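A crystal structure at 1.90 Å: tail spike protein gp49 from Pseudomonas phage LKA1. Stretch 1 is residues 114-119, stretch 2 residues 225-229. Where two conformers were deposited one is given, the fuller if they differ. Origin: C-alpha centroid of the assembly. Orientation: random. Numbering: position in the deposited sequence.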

ATOM      1  N   CYS B 114      -5.228 -32.707  -0.889  1.00  6.85           N
ATOM      2  CA  CYS B 114      -5.935 -32.960   0.356  1.00  6.64           C
ATOM      3  C   CYS B 114      -7.356 -32.437   0.218  1.00  9.77           C
ATOM      4  O   CYS B 114      -7.557 -31.295  -0.208  1.00 10.14           O
ATOM      5  CB  CYS B 114      -5.255 -32.285   1.550  1.00  6.04           C
ATOM      6  SG  CYS B 114      -6.021 -32.828   3.113  1.00 10.92           S
ATOM      7  N   VAL B 115      -8.338 -33.279   0.544  1.00  8.85           N
ATOM      8  CA  VAL B 115      -9.745 -32.894   0.394  1.00  7.45           C
ATOM      9  C   VAL B 115     -10.477 -33.051   1.744  1.00  9.74           C
ATOM     10  O   VAL B 115     -10.482 -34.139   2.344  1.00  9.39           O
ATOM     11  CB  VAL B 115     -10.456 -33.764  -0.679  1.00 14.29           C
ATOM     12  CG1 VAL B 115     -11.917 -33.312  -0.892  1.00  9.59           C
ATOM     13  CG2 VAL B 115      -9.676 -33.766  -1.996  1.00 14.99           C
ATOM     14  N   GLY B 116     -11.073 -31.967   2.234  1.00  7.22           N
ATOM     15  CA  GLY B 116     -11.915 -32.047   3.419  1.00  7.90           C
ATOM     16  C   GLY B 116     -13.347 -32.344   3.008  1.00 11.52           C
ATOM     17  O   GLY B 116     -13.598 -32.742   1.875  1.00 10.96           O
ATOM     18  N   SER B 117     -14.283 -32.140   3.929  0.60 13.60           N
ATOM     19  CA  SER B 117     -15.668 -32.508   3.680  0.60 13.58           C
ATOM     20  C   SER B 117     -16.642 -31.385   3.978  0.60 13.57           C
ATOM     21  O   SER B 117     -16.408 -30.564   4.863  0.60 13.73           O
ATOM     22  CB  SER B 117     -16.055 -33.730   4.521  0.60 13.74           C
ATOM     23  OG  SER B 117     -15.033 -34.699   4.471  0.60 11.58           O
ATOM     24  N   LEU B 118     -17.740 -31.371   3.231  1.00 13.81           N
ATOM     25  CA  LEU B 118     -18.864 -30.496   3.531  1.00 11.27           C
ATOM     26  C   LEU B 118     -19.937 -31.400   4.119  1.00 15.50           C
ATOM     27  O   LEU B 118     -20.413 -32.316   3.447  1.00 13.99           O
ATOM     28  CB  LEU B 118     -19.392 -29.844   2.249  1.00 11.50           C
ATOM     29  CG  LEU B 118     -18.524 -28.859   1.448  1.00 16.17           C
ATOM     30  CD1 LEU B 118     -19.413 -27.970   0.563  1.00 14.60           C
ATOM     31  CD2 LEU B 118     -17.653 -28.009   2.334  1.00 14.83           C
ATOM     32  N   VAL B 119     -20.303 -31.151   5.376  1.00 15.67           N
ATOM     33  CA  VAL B 119     -21.233 -32.007   6.093  1.00 13.76           C
ATOM     34  C   VAL B 119     -22.501 -31.221   6.350  1.00 12.09           C
ATOM     35  O   VAL B 119     -22.453 -30.128   6.931  1.00 12.42           O
ATOM     36  CB  VAL B 119     -20.619 -32.476   7.443  1.00 12.39           C
ATOM     37  CG1 VAL B 119     -21.612 -33.351   8.217  1.00 14.02           C
ATOM     38  CG2 VAL B 119     -19.312 -33.238   7.193  1.00 11.29           C
ATOM     39  N   VAL B 225      -6.010 -28.365  -2.920  1.00  7.08           N
ATOM     40  CA  VAL B 225      -6.488 -28.427  -1.538  1.00  8.64           C
ATOM     41  C   VAL B 225      -7.951 -28.004  -1.628  1.00 12.10           C
ATOM     42  O   VAL B 225      -8.260 -26.934  -2.149  1.00 10.57           O
ATOM     43  CB  VAL B 225      -5.698 -27.477  -0.572  1.00 10.50           C
ATOM     44  CG1 VAL B 225      -6.283 -27.546   0.838  1.00  8.96           C
ATOM     45  CG2 VAL B 225      -4.194 -27.798  -0.569  1.00  7.82           C
ATOM     46  N   GLU B 226      -8.852 -28.856  -1.165  1.00  6.49           N
ATOM     47  CA  GLU B 226     -10.275 -28.626  -1.372  1.00  7.76           C
ATOM     48  C   GLU B 226     -11.038 -28.771  -0.040  1.00  8.61           C
ATOM     49  O   GLU B 226     -10.777 -29.703   0.721  1.00  8.93           O
ATOM     50  CB  GLU B 226     -10.820 -29.610  -2.415  1.00  9.00           C
ATOM     51  CG  GLU B 226     -12.351 -29.522  -2.615  1.00 11.88           C
ATOM     52  CD  GLU B 226     -12.840 -30.311  -3.831  1.00 18.09           C
ATOM     53  OE1 GLU B 226     -11.992 -30.908  -4.544  1.00 17.45           O
ATOM     54  OE2 GLU B 226     -14.078 -30.330  -4.062  1.00 18.02           O
ATOM     55  N   ALA B 227     -11.960 -27.847   0.227  1.00  7.78           N
ATOM     56  CA  ALA B 227     -12.814 -27.888   1.427  1.00  9.52           C
ATOM     57  C   ALA B 227     -12.019 -27.986   2.722  1.00 10.83           C
ATOM     58  O   ALA B 227     -12.284 -28.864   3.568  1.00  8.77           O
ATOM     59  CB  ALA B 227     -13.869 -29.037   1.329  1.00  7.45           C
ATOM     60  N   VAL B 228     -11.062 -27.069   2.903  1.00  6.31           N
ATOM     61  CA  VAL B 228     -10.252 -27.075   4.103  1.00  8.39           C
ATOM     62  C   VAL B 228     -10.221 -25.670   4.727  1.00  7.73           C
ATOM     63  O   VAL B 228     -10.163 -24.661   3.999  1.00  7.73           O
ATOM     64  CB  VAL B 228      -8.811 -27.554   3.790  1.00  6.91           C
ATOM     65  CG1 VAL B 228      -7.902 -27.431   5.015  1.00  7.40           C
ATOM     66  CG2 VAL B 228      -8.810 -29.006   3.253  1.00  7.53           C
ATOM     67  N   VAL B 229     -10.243 -25.615   6.058  1.00  6.01           N
ATOM     68  CA  VAL B 229     -10.100 -24.373   6.815  1.00  5.88           C
ATOM     69  C   VAL B 229      -8.625 -24.068   7.088  1.00  8.18           C
ATOM     70  O   VAL B 229      -7.917 -24.890   7.674  1.00 10.43           O
ATOM     71  CB  VAL B 229     -10.886 -24.438   8.160  1.00  6.75           C
ATOM     72  CG1 VAL B 229     -10.583 -23.197   9.061  1.00 10.04           C
ATOM     73  CG2 VAL B 229     -12.431 -24.615   7.913  1.00  7.08           C
TER

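The ends of two strands, more than a hundred residues apart in sequence, lie side by side in parallel, and the backbone does most of the joining. Cys 114 pairs with Val 225 and Val 115 with Glu 226, their CA atoms 4.9 and 4.6 Å apart. Two hydrogen bonds fix this register. Glu 226 N donates to Cys 114 O at 2.9 Å, and Gly 116 N donates to Glu 226 O at 2.7 Å, with N-H...O angles of 161° and 169°, so both are short and nearly straight. Glu 226 thus spends its amide and its carbonyl on the same neighbouring strand, reaching the residues before and after Val 115, the usual ladder of a parallel sheet. Because these bonds use main-chain atoms alone, they set the alignment while leaving the side chains free to serve the two faces.

A second layer of polar contact comes from CA-H groups directed at carbonyl oxygens. Val 225 CA lies 3.3 Å from Cys 114 O, and Val 115 CA lies 3.4 Å from Glu 226 O, so each oxygen that accepts a hydrogen bond also receives a CA-H contact. The third such contact, Gly 116 CA to Ala 227 O at 3.2 Å, carries the close approach past the last bridge.

That approach explains the value of glycine here. A CB built in ideal geometry on Gly 116 would point toward the other stretch and fall 2.0 Å from Ala 227 O, a plain clash. Opposite it, Ala 227 has phi/psi of 54/53, a left-handed conformation that breaks the extended run of its strand. The lesson for design is that where one chain turns and brings a carbonyl in close, the partner may need to give up its side chain.

The side chains sort by face. Cys 114 and Val 225 share one face, where both are buried; a small thiol and a compact beta-branched residue suit such a setting. Val 115 and Glu 226 share the other and are partly exposed. There Val 115 CG1 comes within 4.2 Å of Glu 226 CB, so the glutamate meets its neighbour through the aliphatic base of its side chain. With chi1 and chi2 both t, the chain extends and carries its carboxylate onward, and OE2 is hydrogen-bonded elsewhere in the structure.

Beyond the paired residues one apolar side-chain contact is added. Ala 227 points its CB toward stretch 1 and has the largest area covered by the other stretch, 60 Å². Leu 118 leaves its backbone sideways, but its m,t rotamer brings CD2 to 4.0 Å from Ala 227 CB. A short methyl on one side and a longer reach on the other make the fit. Val 228, buried, sets its CG2 against the backbone, 3.9 Å from Gly 116 N. Ser 117 points away and is exposed, a reasonable site for a hydroxyl. In all, 309 Å² is buried, counting both sides.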